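Local coordinates for protein acetone carboxylase alpha subunit (Xanthobacter autotrophicus Py2, PDB 5M45) that forms the manganese-bearing alpha subunit of a six-chain carboxylase assembly and belongs to the hydantoinase B/oxoprolinase family, at residues 318-323 with 330-335; 433-438 with 459-464; 453-458 with 618-623. All coordinates share one frame; numbering follows the deposited sequence.

Interaction 1: 318-323 with 330-335; sequences APCEMT and WRLDFE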
loop_
_atom_site.group_PDB
_atom_site.type_symbol
_atom_site.label_atom_id
_atom_site.label_comp_id
_atom_site.label_asym_id
_atom_site.label_seq_id
_atom_site.Cartn_x
_atom_site.Cartn_y
_atom_site.Cartn_z
ATOM N N ALA A 318 21.074 17.301 15.099
ATOM C CA ALA A 318 21.845 16.076 15.352
ATOM C C ALA A 318 23.221 16.362 15.984
ATOM O O ALA A 318 24.245 16.392 15.281
ATOM C CB ALA A 318 22.025 15.281 14.040
ATOM N N PRO A 319 23.247 16.597 17.312
ATOM C CA PRO A 319 24.514 16.735 17.998
ATOM C C PRO A 319 25.125 15.335 18.266
ATOM O O PRO A 319 24.385 14.387 18.473
ATOM C CB PRO A 319 24.116 17.400 19.326
ATOM C CG PRO A 319 22.769 16.851 19.612
ATOM C CD PRO A 319 22.109 16.678 18.257
ATOM N N CYS A 320 26.457 15.238 18.269
ATOM C CA CYS A 320 27.157 13.995 18.535
ATOM C C CYS A 320 28.352 14.229 19.470
ATOM O O CYS A 320 29.193 15.120 19.204
ATOM C CB CYS A 320 27.676 13.362 17.240
ATOM S SG CYS A 320 28.585 11.805 17.561
ATOM N N GLU A 321 28.377 13.461 20.562
ATOM C CA GLU A 321 29.547 13.338 21.430
ATOM C C GLU A 321 30.266 12.038 21.046
ATOM O O GLU A 321 29.724 10.917 21.235
ATOM C CB GLU A 321 29.153 13.334 22.921
ATOM C CG GLU A 321 30.355 13.252 23.856
ATOM C CD GLU A 321 30.007 13.303 25.339
ATOM O OE1 GLU A 321 30.983 13.263 26.116
ATOM O OE2 GLU A 321 28.803 13.308 25.757
ATOM N N MET A 322 31.464 12.188 20.504
ATOM C CA MET A 322 32.263 11.055 19.989
ATOM C C MET A 322 33.447 10.818 20.969
ATOM O O MET A 322 34.208 11.739 21.216
ATOM C CB MET A 322 32.771 11.355 18.550
ATOM C CG MET A 322 33.798 10.370 17.942
ATOM S SD MET A 322 34.647 11.064 16.475
ATOM C CE MET A 322 33.232 11.228 15.329
ATOM N N THR A 323 33.576 9.609 21.503
ATOM C CA THR A 323 34.641 9.242 22.447
ATOM C C THR A 323 35.520 8.127 21.852
ATOM O O THR A 323 34.998 7.065 21.532
ATOM C CB THR A 323 34.054 8.752 23.798
ATOM O OG1 THR A 323 33.180 9.741 24.311
ATOM C CG2 THR A 323 35.158 8.524 24.850
ATOM N N TRP A 330 35.386 2.772 20.342
ATOM C CA TRP A 330 34.828 4.128 20.228
ATOM C C TRP A 330 33.297 4.153 20.361
ATOM O O TRP A 330 32.642 3.111 20.277
ATOM C CB TRP A 330 35.351 4.875 18.989
ATOM C CG TRP A 330 34.836 4.467 17.667
ATOM C CD1 TRP A 330 34.555 3.200 17.243
ATOM C CD2 TRP A 330 34.563 5.325 16.556
ATOM N NE1 TRP A 330 34.091 3.225 15.952
ATOM C CE2 TRP A 330 34.092 4.511 15.503
ATOM C CE3 TRP A 330 34.663 6.711 16.346
ATOM C CZ2 TRP A 330 33.736 5.035 14.267
ATOM C CZ3 TRP A 330 34.287 7.241 15.125
ATOM C CH2 TRP A 330 33.844 6.397 14.081
ATOM N N ARG A 331 32.768 5.347 20.665
ATOM C CA ARG A 331 31.392 5.512 21.064
ATOM C C ARG A 331 30.829 6.796 20.466
ATOM O O ARG A 331 31.494 7.842 20.488
ATOM C CB ARG A 331 31.283 5.507 22.598
ATOM C CG ARG A 331 29.888 5.677 23.164
ATOM C CD ARG A 331 29.970 5.717 24.705
ATOM N NE ARG A 331 28.655 5.841 25.329
ATOM C CZ ARG A 331 27.791 4.850 25.500
ATOM N NH1 ARG A 331 28.094 3.604 25.135
ATOM N NH2 ARG A 331 26.605 5.107 26.040
ATOM N N LEU A 332 29.606 6.704 19.936
ATOM C CA LEU A 332 28.898 7.855 19.378
ATOM C C LEU A 332 27.533 8.002 20.041
ATOM O O LEU A 332 26.701 7.101 19.932
ATOM C CB LEU A 332 28.758 7.715 17.881
ATOM C CG LEU A 332 30.138 7.667 17.202
ATOM C CD1 LEU A 332 30.504 6.252 16.841
ATOM C CD2 LEU A 332 30.190 8.536 15.946
ATOM N N ASP A 333 27.313 9.142 20.714
ATOM C CA ASP A 333 26.123 9.394 21.534
ATOM C C ASP A 333 25.402 10.617 20.967
ATOM O O ASP A 333 25.998 11.707 20.880
ATOM C CB ASP A 333 26.578 9.612 22.992
ATOM C CG ASP A 333 25.406 9.777 23.984
ATOM O OD1 ASP A 333 24.250 10.020 23.600
ATOM O OD2 ASP A 333 25.655 9.648 25.211
ATOM N N PHE A 334 24.130 10.440 20.589
ATOM C CA PHE A 334 23.302 11.475 19.944
ATOM C C PHE A 334 22.238 12.119 20.870
ATOM O O PHE A 334 21.264 12.699 20.385
ATOM C CB PHE A 334 22.718 10.922 18.635
ATOM C CG PHE A 334 23.790 10.600 17.612
ATOM C CD1 PHE A 334 24.467 9.377 17.642
ATOM C CD2 PHE A 334 24.193 11.548 16.679
ATOM C CE1 PHE A 334 25.491 9.108 16.728
ATOM C CE2 PHE A 334 25.217 11.288 15.784
ATOM C CZ PHE A 334 25.867 10.065 15.804
ATOM N N GLU A 335 22.454 12.052 22.193
ATOM C CA GLU A 335 21.700 12.820 23.171
ATOM C C GLU A 335 21.539 14.265 22.741
ATOM O O GLU A 335 22.536 14.918 22.415
ATOM C CB GLU A 335 22.436 12.812 24.524
ATOM C CG GLU A 335 21.848 13.700 25.671
ATOM C CD GLU A 335 20.749 12.982 26.469
ATOM O OE1 GLU A 335 20.102 13.551 27.384
ATOM O OE2 GLU A 335 20.514 11.810 26.174
#

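Interaction 2: 433-438 with 459-464; sequences ANTSNW and AANGTG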
loop_
_atom_site.group_PDB
_atom_site.type_symbol
_atom_site.label_atom_id
_atom_site.label_comp_id
_atom_site.label_asym_id
_atom_site.label_seq_id
_atom_site.Cartn_x
_atom_site.Cartn_y
_atom_site.Cartn_z
ATOM N N ALA A 433 28.905 16.489 1.046
ATOM C CA ALA A 433 27.842 17.362 0.583
ATOM C C ALA A 433 26.482 16.837 0.979
ATOM O O ALA A 433 26.308 15.627 1.175
ATOM C CB ALA A 433 27.894 17.482 -0.930
ATOM N N ASN A 434 25.516 17.725 1.042
ATOM C CA ASN A 434 24.118 17.314 1.006
ATOM C C ASN A 434 23.818 16.722 -0.397
ATOM O O ASN A 434 24.102 17.370 -1.427
ATOM C CB ASN A 434 23.184 18.498 1.310
ATOM C CG ASN A 434 21.768 18.057 1.631
ATOM O OD1 ASN A 434 20.985 17.707 0.733
ATOM N ND2 ASN A 434 21.420 18.080 2.912
ATOM N N THR A 435 23.291 15.499 -0.433
ATOM C CA THR A 435 23.070 14.783 -1.701
ATOM C C THR A 435 21.680 15.152 -2.283
ATOM O O THR A 435 20.675 14.465 -2.011
ATOM C CB THR A 435 23.209 13.254 -1.503
ATOM O OG1 THR A 435 22.147 12.758 -0.670
ATOM C CG2 THR A 435 24.522 12.921 -0.929
ATOM N N SER A 436 21.641 16.261 -3.009
ATOM C CA SER A 436 20.387 16.834 -3.598
ATOM C C SER A 436 20.811 17.889 -4.633
ATOM O O SER A 436 22.011 18.190 -4.706
ATOM C CB SER A 436 19.515 17.433 -2.485
ATOM O OG SER A 436 20.106 18.609 -1.900
ATOM N N ASN A 437 19.936 18.471 -5.460
ATOM C CA ASN A 437 18.481 18.223 -5.635
ATOM C C ASN A 437 18.153 16.886 -6.290
ATOM O O ASN A 437 18.929 16.402 -7.094
ATOM C CB ASN A 437 17.920 19.321 -6.546
ATOM C CG ASN A 437 16.403 19.191 -6.783
ATOM O OD1 ASN A 437 15.589 19.390 -5.860
ATOM N ND2 ASN A 437 16.027 18.919 -8.031
ATOM N N TRP A 438 16.975 16.343 -5.966
ATOM C CA TRP A 438 16.372 15.188 -6.645
ATOM C C TRP A 438 15.234 15.627 -7.597
ATOM O O TRP A 438 14.113 15.990 -7.153
ATOM C CB TRP A 438 15.848 14.179 -5.606
ATOM C CG TRP A 438 16.902 13.593 -4.732
ATOM C CD1 TRP A 438 17.279 14.053 -3.482
ATOM C CD2 TRP A 438 17.742 12.455 -5.005
ATOM N NE1 TRP A 438 18.284 13.282 -2.974
ATOM C CE2 TRP A 438 18.617 12.308 -3.886
ATOM C CE3 TRP A 438 17.882 11.589 -6.086
ATOM C CZ2 TRP A 438 19.581 11.297 -3.805
ATOM C CZ3 TRP A 438 18.857 10.550 -6.018
ATOM C CH2 TRP A 438 19.684 10.410 -4.853
ATOM N N ALA A 459 24.062 11.728 -7.526
ATOM C CA ALA A 459 25.159 10.843 -7.215
ATOM C C ALA A 459 26.522 11.504 -7.351
ATOM O O ALA A 459 27.525 10.914 -6.896
ATOM C CB ALA A 459 25.108 9.560 -8.096
ATOM N N ALA A 460 26.578 12.695 -7.978
ATOM C CA ALA A 460 27.829 13.354 -8.373
ATOM C C ALA A 460 27.878 14.779 -7.820
ATOM O O ALA A 460 27.724 15.754 -8.550
ATOM C CB ALA A 460 27.942 13.344 -9.892
ATOM N N ASN A 461 28.018 14.885 -6.497
ATOM C CA ASN A 461 28.121 16.162 -5.795
ATOM C C ASN A 461 29.589 16.468 -5.464
ATOM O O ASN A 461 30.449 15.593 -5.552
ATOM C CB ASN A 461 27.347 16.112 -4.480
ATOM C CG ASN A 461 25.961 15.546 -4.626
ATOM O OD1 ASN A 461 25.037 16.210 -5.165
ATOM N ND2 ASN A 461 25.788 14.274 -4.165
ATOM N N GLY A 462 29.857 17.685 -5.003
ATOM C CA GLY A 462 31.198 18.040 -4.547
ATOM C C GLY A 462 31.608 17.277 -3.288
ATOM O O GLY A 462 30.746 16.868 -2.491
ATOM N N THR A 463 32.908 17.064 -3.122
ATOM C CA THR A 463 33.458 16.439 -1.900
ATOM C C THR A 463 34.187 17.475 -1.029
ATOM O O THR A 463 34.612 18.541 -1.505
ATOM C CB THR A 463 34.385 15.239 -2.188
ATOM O OG1 THR A 463 35.629 15.700 -2.744
ATOM C CG2 THR A 463 33.752 14.264 -3.124
ATOM N N GLY A 464 34.291 17.165 0.266
ATOM C CA GLY A 464 35.006 18.018 1.198
ATOM C C GLY A 464 36.488 18.200 0.856
ATOM O O GLY A 464 37.150 17.265 0.412
HETATM O O HOH W 1 30.025 14.686 -1.079
#

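Interaction 3: 453-458 with 618-623; sequences VNSFEC and YLNYMR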
loop_
_atom_site.group_PDB
_atom_site.type_symbol
_atom_site.label_atom_id
_atom_site.label_comp_id
_atom_site.label_asym_id
_atom_site.label_seq_id
_atom_site.Cartn_x
_atom_site.Cartn_y
_atom_site.Cartn_z
ATOM N N VAL A 453 9.829 9.836 -12.870
ATOM C CA VAL A 453 11.270 10.096 -12.997
ATOM C C VAL A 453 11.904 10.391 -11.616
ATOM O O VAL A 453 11.211 10.837 -10.670
ATOM C CB VAL A 453 11.597 11.223 -14.002
ATOM C CG1 VAL A 453 11.029 10.883 -15.367
ATOM C CG2 VAL A 453 11.054 12.594 -13.586
ATOM N N ASN A 454 13.201 10.105 -11.526
ATOM C CA ASN A 454 13.983 10.362 -10.327
ATOM C C ASN A 454 15.460 10.398 -10.723
ATOM O O ASN A 454 16.121 9.362 -10.739
ATOM C CB ASN A 454 13.734 9.302 -9.251
ATOM C CG ASN A 454 14.321 9.704 -7.891
ATOM O OD1 ASN A 454 13.615 10.185 -7.022
ATOM N ND2 ASN A 454 15.629 9.490 -7.709
ATOM N N SER A 455 15.967 11.588 -11.055
ATOM C CA SER A 455 17.316 11.710 -11.585
ATOM C C SER A 455 18.375 11.420 -10.523
ATOM O O SER A 455 18.319 11.994 -9.384
ATOM C CB SER A 455 17.583 13.125 -12.125
ATOM O OG SER A 455 18.919 13.221 -12.563
ATOM N N PHE A 456 19.361 10.598 -10.906
ATOM C CA PHE A 456 20.550 10.330 -10.070
ATOM C C PHE A 456 21.783 11.188 -10.479
ATOM O O PHE A 456 22.929 10.822 -10.194
ATOM C CB PHE A 456 20.859 8.811 -10.005
ATOM C CG PHE A 456 20.236 8.117 -8.804
ATOM C CD1 PHE A 456 18.871 7.892 -8.742
ATOM C CD2 PHE A 456 21.029 7.663 -7.738
ATOM C CE1 PHE A 456 18.299 7.269 -7.647
ATOM C CE2 PHE A 456 20.467 7.064 -6.655
ATOM C CZ PHE A 456 19.103 6.838 -6.600
ATOM N N GLU A 457 21.536 12.380 -11.032
ATOM C CA GLU A 457 22.598 13.379 -11.206
ATOM C C GLU A 457 23.218 13.717 -9.835
ATOM O O GLU A 457 24.402 13.989 -9.805
ATOM C CB GLU A 457 22.099 14.661 -11.929
ATOM C CG GLU A 457 21.983 14.465 -13.440
ATOM C CD GLU A 457 21.721 15.733 -14.239
ATOM O OE1 GLU A 457 21.064 16.693 -13.757
ATOM O OE2 GLU A 457 22.202 15.754 -15.407
ATOM N N CYS A 458 22.452 13.636 -8.725
ATOM C CA CYS A 458 22.992 13.931 -7.399
ATOM C C CYS A 458 23.664 12.712 -6.713
ATOM O O CYS A 458 23.841 12.695 -5.472
ATOM C CB CYS A 458 21.965 14.611 -6.477
ATOM S SG CYS A 458 20.385 13.714 -6.354
ATOM N N TYR A 618 12.985 23.612 -15.985
ATOM C CA TYR A 618 13.300 23.152 -14.611
ATOM C C TYR A 618 14.827 23.133 -14.467
ATOM O O TYR A 618 15.516 22.522 -15.306
ATOM C CB TYR A 618 12.707 21.734 -14.419
ATOM C CG TYR A 618 12.856 21.052 -13.048
ATOM C CD1 TYR A 618 14.106 20.629 -12.558
ATOM C CD2 TYR A 618 11.720 20.757 -12.263
ATOM C CE1 TYR A 618 14.232 19.992 -11.333
ATOM C CE2 TYR A 618 11.845 20.123 -11.033
ATOM C CZ TYR A 618 13.101 19.729 -10.574
ATOM O OH TYR A 618 13.247 19.067 -9.351
ATOM N N LEU A 619 15.353 23.811 -13.421
ATOM C CA LEU A 619 16.810 23.780 -13.107
ATOM C C LEU A 619 17.125 22.701 -12.071
ATOM O O LEU A 619 16.632 22.783 -10.958
ATOM C CB LEU A 619 17.301 25.152 -12.607
ATOM C CG LEU A 619 18.785 25.247 -12.222
ATOM C CD1 LEU A 619 19.655 25.109 -13.453
ATOM C CD2 LEU A 619 19.118 26.563 -11.508
ATOM N N ASN A 620 17.934 21.710 -12.434
ATOM C CA ASN A 620 18.482 20.711 -11.497
ATOM C C ASN A 620 19.864 21.139 -10.986
ATOM O O ASN A 620 20.830 21.212 -11.760
ATOM C CB ASN A 620 18.593 19.319 -12.168
ATOM C CG ASN A 620 18.497 18.170 -11.165
ATOM O OD1 ASN A 620 17.864 18.300 -10.141
ATOM N ND2 ASN A 620 19.138 17.038 -11.471
ATOM N N TYR A 621 19.965 21.444 -9.694
ATOM C CA TYR A 621 21.196 21.999 -9.076
ATOM C C TYR A 621 21.723 20.995 -8.040
ATOM O O TYR A 621 21.049 20.710 -7.025
ATOM C CB TYR A 621 20.867 23.407 -8.469
ATOM C CG TYR A 621 21.783 23.982 -7.366
ATOM C CD1 TYR A 621 23.137 23.633 -7.238
ATOM C CD2 TYR A 621 21.276 24.938 -6.469
ATOM C CE1 TYR A 621 23.942 24.168 -6.215
ATOM C CE2 TYR A 621 22.085 25.492 -5.453
ATOM C CZ TYR A 621 23.401 25.084 -5.325
ATOM O OH TYR A 621 24.164 25.610 -4.304
ATOM N N MET A 622 22.926 20.477 -8.295
ATOM C CA MET A 622 23.618 19.555 -7.372
ATOM C C MET A 622 24.605 20.301 -6.468
ATOM O O MET A 622 25.374 21.149 -6.939
ATOM C CB MET A 622 24.370 18.455 -8.151
ATOM C CG MET A 622 23.511 17.258 -8.542
ATOM S SD MET A 622 21.968 17.560 -9.451
ATOM C CE MET A 622 22.612 18.256 -10.967
ATOM N N ARG A 623 24.605 19.964 -5.183
ATOM C CA ARG A 623 25.385 20.746 -4.197
ATOM C C ARG A 623 26.898 20.482 -4.184
ATOM O O ARG A 623 27.378 19.405 -4.568
ATOM C CB ARG A 623 24.870 20.485 -2.768
ATOM C CG ARG A 623 23.354 20.517 -2.528
ATOM C CD ARG A 623 22.682 21.818 -2.947
ATOM N NE ARG A 623 21.264 21.818 -2.515
ATOM C CZ ARG A 623 20.187 21.858 -3.299
ATOM N NH1 ARG A 623 20.253 21.936 -4.624
ATOM N NH2 ARG A 623 18.987 21.858 -2.730
HETATM O O HOH W 2 18.607 14.807 -9.388
#

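Interaction 1: 318-323 with 330-335
Glu321 and Thr323 pair with Asp333 and Arg331 across a beta hairpin whose strands, 313-324 and 330-333, run antiparallel, their segment axes at 170°. Both are hydrogen-bonded pairs, each closed by two reciprocal backbone bonds, such as Glu321 N to Asp333 O at 3.0 Å. Between them Met322 and Leu332 make the non-hydrogen-bonded pair, and their side chains lie side by side, pointing the same way. Met322 CG is anti to the backbone N (chi1 171°); SD lies at the edge of the Trp330 indole, 4.1 Å from CZ3, a Met-aromatic contact. Leu332 CD1 sits over the centre of that indole, 4.0 Å above its plane. Further along, Cys320 SG approaches the Phe334 ring obliquely, 4.1 Å from its centroid. Leu411 of helix 401-422 packs on Cys320, Met322 and Leu332 alike. On the Glu321 and Asp333 face, Arg727 forms a salt bridge with Asp333 and a weak, long ion pair with Glu321, probably easing the repulsion between Glu321 OE2 and Asp333 OD2, 4.9 Å apart. Arg331 extends away to Glu379 and Glu775. Asp333 also closes an Asx turn: Glu335 N donates to Asp333 OD1 at 3.1 Å, on the anti side and 31° out of the carboxylate plane.

Interaction 2: 433-438 with 459-464
Asn461 sets its CG anti to its own carbonyl carbon (chi1 -48°), which carries the amide toward the backbone of Thr435, while Thr435 CG2, likewise anti to its carbonyl carbon, comes up to it. The two side chains cross at about a right angle, with Asn461 ND2 3.7 Å from Thr435 CG2 and equally near Thr435 CA. The nitrogen's hydrogen bonds go instead to Cys458 O and Ala476 O, two grips that fix the rotation of the amide. The other end of the group, Asn461 OD1, is buried without a hydrogen-bond partner; its nearest approach to 433-438 is to Ser436 O at 3.6 Å, oxygen against oxygen. This is loop-on-loop packing within the hydantoinase B/oxoprolinase family region of the chain, in which no direct hydrogen bond spans the segments. Thr435 is the centre of an inverse gamma turn, and a cis peptide precedes Asn437. Thr435 OG1 bonds to Trp479 NE1, while Trp438 NE1 makes a weak bond to Thr435 O. At the far end, Ala433 CB points to the partner loop and lies 3.8 Å from Asn461 CB and 3.3 Å from Gly462 O. A water bridges the backbones there, accepting from Ala433 N at 3.0 Å and donating to Gly462 O at 2.7 Å.

Interaction 3: 453-458 with 618-623
Ser455 comes first along 453-458 to meet the partner segment, its OG 4.0 Å from Asn620 ND2. That hydroxyl accepts from Glu457 N at 3.1 Å, while Ser455 O receives a hydrogen bond from a water that in turn accepts from Asn620 ND2. Glu457 follows, with CG anti to its carbonyl carbon (chi1 -78°) and the chain extended beyond. Its OE1 takes a nearly straight bond from Asn620 ND2 (3.0 Å, 166° at the hydrogen) on the anti lone pair, and the carboxylate and amide planes lie only 7° apart. Arg524 and Ser522 also bind OE1, so three groups grip this one buried oxygen, while Arg502 and Tyr499 hold OE2. Asn620 OD1 is engaged separately by Asn437 ND2, which ties down the opposite end of the amide. Met622, bent at its second and third torsions, crosses Glu457 at about a right angle: SD is 3.8 Å from Glu457 CB, and CE reaches 3.6 Å from OE1. Cys458 ends the series, its CB 3.7 Å from Met622 CG. The Ser455 bond to Glu457 N makes an ST turn where the chain continues from the strand around 450-454, an edge strand of its sheet within this chain, and the turn delivers the glutamate to strands 497-504, 520-526 and 617-621 of the neighbouring five-stranded antiparallel sheet.

In the fold
From the N terminus, interaction 1 comes first and closes a short hairpin loop, complete before either of the others opens. Interactions 2 and 3 then cross, their segments alternating in the order 433-438, 453-458, 459-464 and 618-623: the first closes a loop of 20 intervening residues, the second one of 159. They also touch in space, with centres about 10 Å apart; Asn437 N lies 2.9 Å from Tyr621 O, a probable hydrogen bond, and Trp438 packs on Cys458. Together they join two loops to two antiparallel sheets. Interaction 1 belongs to a separate mixed sheet, its nearest atoms about 11 Å from interaction 2 and about 17 Å from interaction 3.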